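PDB 1J3N: 3-oxoacyl-(acyl-carrier protein) synthase II from Thermus thermophilus, which catalyses the condensation step of fatty acid elongation, probably joining a growing acyl chain to malonyl units carried on acyl-carrier protein. Local coordinates for residues G18-A21 with F22-Q26; D53-P56 with G57-L60. All blocks are in the same frame, centred on the assembly; numbering follows the deposited sequence.

Contact 1 of 2, residues G18-A21 with F22-Q26; sequences GQEA and FHKAQ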
loop_
_atom_site.group_PDB
_atom_site.type_symbol
_atom_site.label_atom_id
_atom_site.label_comp_id
_atom_site.label_asym_id
_atom_site.label_seq_id
_atom_site.Cartn_x
_atom_site.Cartn_y
_atom_site.Cartn_z
ATOM N N GLY A 18 12.390 1.604 -22.136
ATOM C CA GLY A 18 13.769 1.636 -21.705
ATOM C C GLY A 18 14.143 3.041 -21.271
ATOM O O GLY A 18 13.676 4.036 -21.836
ATOM N N GLN A 19 14.999 3.107 -20.262
ATOM C CA GLN A 19 15.476 4.359 -19.688
ATOM C C GLN A 19 16.103 5.318 -20.715
ATOM O O GLN A 19 15.791 6.514 -20.732
ATOM C CB GLN A 19 16.456 4.003 -18.563
ATOM C CG GLN A 19 17.280 5.123 -17.983
ATOM C CD GLN A 19 18.497 5.426 -18.815
ATOM O OE1 GLN A 19 18.501 6.376 -19.589
ATOM N NE2 GLN A 19 19.537 4.612 -18.672
ATOM N N GLU A 20 16.968 4.806 -21.588
ATOM C CA GLU A 20 17.601 5.673 -22.581
ATOM C C GLU A 20 16.593 6.219 -23.596
ATOM O O GLU A 20 16.601 7.412 -23.900
ATOM C CB GLU A 20 18.736 4.931 -23.297
ATOM C CG GLU A 20 19.536 5.787 -24.286
ATOM C CD GLU A 20 20.064 7.088 -23.679
ATOM O OE1 GLU A 20 20.680 7.044 -22.592
ATOM O OE2 GLU A 20 19.873 8.160 -24.296
ATOM N N ALA A 21 15.724 5.356 -24.117
ATOM C CA ALA A 21 14.715 5.795 -25.080
ATOM C C ALA A 21 13.844 6.887 -24.461
ATOM O O ALA A 21 13.478 7.860 -25.125
ATOM C CB ALA A 21 13.835 4.615 -25.513
ATOM N N PHE A 22 13.518 6.718 -23.185
ATOM C CA PHE A 22 12.694 7.677 -22.457
ATOM C C PHE A 22 13.385 9.035 -22.394
ATOM O O PHE A 22 12.760 10.066 -22.636
ATOM C CB PHE A 22 12.411 7.142 -21.039
ATOM C CG PHE A 22 11.625 8.091 -20.155
ATOM C CD1 PHE A 22 10.532 8.797 -20.649
ATOM C CD2 PHE A 22 11.960 8.236 -18.817
ATOM C CE1 PHE A 22 9.780 9.640 -19.816
ATOM C CE2 PHE A 22 11.223 9.067 -17.978
ATOM C CZ PHE A 22 10.122 9.776 -18.487
ATOM N N HIS A 23 14.679 9.028 -22.090
ATOM C CA HIS A 23 15.449 10.266 -21.983
ATOM C C HIS A 23 15.560 11.018 -23.311
ATOM O O HIS A 23 15.339 12.229 -23.372
ATOM C CB HIS A 23 16.848 9.978 -21.424
ATOM C CG HIS A 23 17.606 11.214 -21.059
ATOM N ND1 HIS A 23 18.580 11.755 -21.870
ATOM C CD2 HIS A 23 17.470 12.064 -20.015
ATOM C CE1 HIS A 23 19.010 12.889 -21.342
ATOM N NE2 HIS A 23 18.350 13.099 -20.217
ATOM N N LYS A 24 15.904 10.299 -24.375
ATOM C CA LYS A 24 16.011 10.915 -25.687
ATOM C C LYS A 24 14.669 11.517 -26.105
ATOM O O LYS A 24 14.615 12.626 -26.634
ATOM C CB LYS A 24 16.454 9.881 -26.728
ATOM C CG LYS A 24 17.937 9.554 -26.701
ATOM C CD LYS A 24 18.340 8.769 -27.949
ATOM C CE LYS A 24 19.845 8.580 -28.033
ATOM N NZ LYS A 24 20.248 7.956 -29.327
ATOM N N ALA A 25 13.590 10.779 -25.860
ATOM C CA ALA A 25 12.242 11.223 -26.211
ATOM C C ALA A 25 11.833 12.496 -25.463
ATOM O O ALA A 25 11.101 13.340 -26.000
ATOM C CB ALA A 25 11.239 10.105 -25.933
ATOM N N GLN A 26 12.296 12.626 -24.224
ATOM C CA GLN A 26 12.000 13.803 -23.409
ATOM C C GLN A 26 12.666 15.025 -24.032
ATOM O O GLN A 26 12.040 16.080 -24.191
ATOM C CB GLN A 26 12.546 13.628 -21.989
ATOM C CG GLN A 26 11.885 12.545 -21.165
ATOM C CD GLN A 26 12.562 12.357 -19.814
ATOM O OE1 GLN A 26 12.596 13.271 -18.987
ATOM N NE2 GLN A 26 13.112 11.170 -19.591
HETATM O O HOH W 1 19.935 10.763 -24.119
#

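Contact 2 of 2, residues D53-P56 with G57-L60; sequences DVDP and GAYL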
loop_
_atom_site.group_PDB
_atom_site.type_symbol
_atom_site.label_atom_id
_atom_site.label_comp_id
_atom_site.label_asym_id
_atom_site.label_seq_id
_atom_site.Cartn_x
_atom_site.Cartn_y
_atom_site.Cartn_z
ATOM N N ASP A 53 3.634 0.859 -26.030
ATOM C CA ASP A 53 3.754 -0.141 -27.082
ATOM C C ASP A 53 4.920 -1.041 -26.709
ATOM O O ASP A 53 6.074 -0.643 -26.822
ATOM C CB ASP A 53 4.029 0.515 -28.441
ATOM C CG ASP A 53 2.820 1.242 -28.994
ATOM O OD1 ASP A 53 1.708 0.678 -28.920
ATOM O OD2 ASP A 53 2.987 2.366 -29.514
ATOM N N VAL A 54 4.619 -2.248 -26.249
ATOM C CA VAL A 54 5.665 -3.177 -25.860
ATOM C C VAL A 54 5.194 -4.613 -26.046
ATOM O O VAL A 54 4.010 -4.920 -25.872
ATOM C CB VAL A 54 6.077 -2.970 -24.378
ATOM C CG1 VAL A 54 4.960 -3.419 -23.454
ATOM C CG2 VAL A 54 7.356 -3.734 -24.078
ATOM N N ASP A 55 6.129 -5.486 -26.407
ATOM C CA ASP A 55 5.831 -6.902 -26.603
ATOM C C ASP A 55 6.219 -7.656 -25.334
ATOM O O ASP A 55 7.380 -8.010 -25.139
ATOM C CB ASP A 55 6.618 -7.435 -27.803
ATOM C CG ASP A 55 6.363 -8.907 -28.069
ATOM O OD1 ASP A 55 5.365 -9.454 -27.547
ATOM O OD2 ASP A 55 7.162 -9.513 -28.818
ATOM N N PRO A 56 5.244 -7.906 -24.447
ATOM C CA PRO A 56 5.513 -8.621 -23.196
ATOM C C PRO A 56 6.187 -9.960 -23.471
ATOM O O PRO A 56 7.076 -10.380 -22.735
ATOM C CB PRO A 56 4.122 -8.789 -22.590
ATOM C CG PRO A 56 3.373 -7.608 -23.128
ATOM C CD PRO A 56 3.812 -7.589 -24.565
ATOM N N GLY A 57 5.745 -10.621 -24.538
ATOM C CA GLY A 57 6.309 -11.906 -24.918
ATOM C C GLY A 57 7.803 -11.808 -25.167
ATOM O O GLY A 57 8.510 -12.817 -25.174
ATOM N N ALA A 58 8.290 -10.588 -25.365
ATOM C CA ALA A 58 9.713 -10.369 -25.606
ATOM C C ALA A 58 10.486 -10.338 -24.289
ATOM O O ALA A 58 11.717 -10.405 -24.280
ATOM C CB ALA A 58 9.923 -9.053 -26.375
ATOM N N TYR A 59 9.761 -10.240 -23.179
ATOM C CA TYR A 59 10.384 -10.192 -21.859
ATOM C C TYR A 59 10.026 -11.384 -20.986
ATOM O O TYR A 59 10.876 -11.908 -20.263
ATOM C CB TYR A 59 9.979 -8.902 -21.139
ATOM C CG TYR A 59 10.526 -7.665 -21.799
ATOM C CD1 TYR A 59 11.803 -7.192 -21.488
ATOM C CD2 TYR A 59 9.792 -6.991 -22.778
ATOM C CE1 TYR A 59 12.338 -6.082 -22.137
ATOM C CE2 TYR A 59 10.318 -5.884 -23.432
ATOM C CZ TYR A 59 11.590 -5.438 -23.108
ATOM O OH TYR A 59 12.123 -4.358 -23.771
ATOM N N LEU A 60 8.768 -11.810 -21.058
ATOM C CA LEU A 60 8.288 -12.926 -20.254
ATOM C C LEU A 60 7.897 -14.123 -21.117
ATOM O O LEU A 60 7.777 -14.009 -22.336
ATOM C CB LEU A 60 7.076 -12.476 -19.432
ATOM C CG LEU A 60 7.172 -11.063 -18.846
ATOM C CD1 LEU A 60 5.911 -10.735 -18.069
ATOM C CD2 LEU A 60 8.396 -10.964 -17.956
#

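Contact 1 of 2, residues G18-A21 with F22-Q26
Glu20 meets Lys24 one turn further along helix 19-28. The carboxylate oxygen OE2 of Glu20 lies 3.4 Å from CG of Lys24, so it touches the aliphatic stem. The charges stay apart: OE2 of Glu20 and NZ of Lys24 are 5.0 Å from each other. Two torsions bring the carboxylate there. CG of Glu20 is anti to the backbone N (chi1 -176°), and the chain then bends at chi2. The same OE2 of Glu20 accepts a hydrogen bond from a water at 2.6 Å. That water is also 2.8 Å from ND1 of His23, at the edge of the imidazole and in its plane. It thus joins Glu20 to His23, which in turn meets the ring of His357.

On another side of the helix, Gln26 folds back over Phe22. Its NE2 sits 3.1 Å above the plane of the Phe22 ring, over the centre. It also makes a weak bond to O of Phe22, and Gln353 OE1 accepts from it too. The Phe22 ring packs on Val346 and Gln353 of helix 343-357 and on strand 4-13. NE2 of Gln19 is hydrogen-bonded to OD1 of Asp85.

Beneath these side chains run regular i to i+4 backbone bonds. They start with Phe22 N to O of Gly18, 3.0 Å. Gly18 is the N-cap, with a positive phi of 106° that suits glycine. These first turns of the helix expose Glu20 and Lys24 and bury Phe22, Ala25 and Gln26. Wedged between strand 4-13 and helix 343-357, they join the N-terminal and C-terminal parts of the thiolase-type fold.

Contact 2 of 2, residues D53-P56 with G57-L60
Asp55 and Pro56 fold back on Gly57 to Leu60 in a local turn, in the surface loop between strand 48-50 and helix 62-65. The carbonyl of Pro56 holds the turn. Its O accepts from two backbone amides. Leu60 N comes in at 2.8 Å, close to the line of the C=O. Tyr59 N is 2.7 Å from O of Pro56 but stands above the carbonyl plane, 52° out of it.

Residues 56 to 59 form a type I beta turn, with Gly57 and Ala58 at its two central positions. It overlaps a less sure turn, 55 to 58, closed by Ala58 N to O of Asp55, as the model crowds Ala58 N. Asp55 adds a weak Asx turn: OD1 of Asp55 is 3.2 Å from N of Gly57, with a poorly aligned hydrogen. CG of Asp55 is anti to the backbone N (chi1 180°), which places the carboxylate beside Gly57 and Ala58. The other oxygen, OD2, lies 3.7 Å from CB of Ala58. Its stronger contact is a salt bridge to Arg62, which ties the turn to the start of helix 62-65.

Val54 and Tyr59 make the apolar part of the contact. CG2 of Val54 touches CE2 of Tyr59 at 3.7 Å, and the two side chains cross at about a right angle. The Tyr59 ring also has O of Asp55 at its edge, 3.5 Å from CD2 of Tyr59. Beyond the loop the ring rests on Ile77, Gln80 and Leu81 of helix 70-86. Pro56 packs on Gln73 of that helix and on Leu65, which Leu60 also touches.

In the fold
Contact 1 precedes contact 2 in the sequence. Both belong to the N-terminal beta-ketoacyl synthase region. Their centres are about 18 Å apart and they do not touch. The approach is closest near Tyr59, whose OH is 6.2 Å from N of Gly18. Helix 70-86 links them indirectly: contact 1 reaches it through Asp85, and contact 2 through the Tyr59 ring. Contact 1 is partly buried and contact 2 is at the surface. The centre of contact 1 lies about 15 Å, and that of contact 2 about 20 Å, from the centre of the chain. The second subunit of the homodimer touches neither contact.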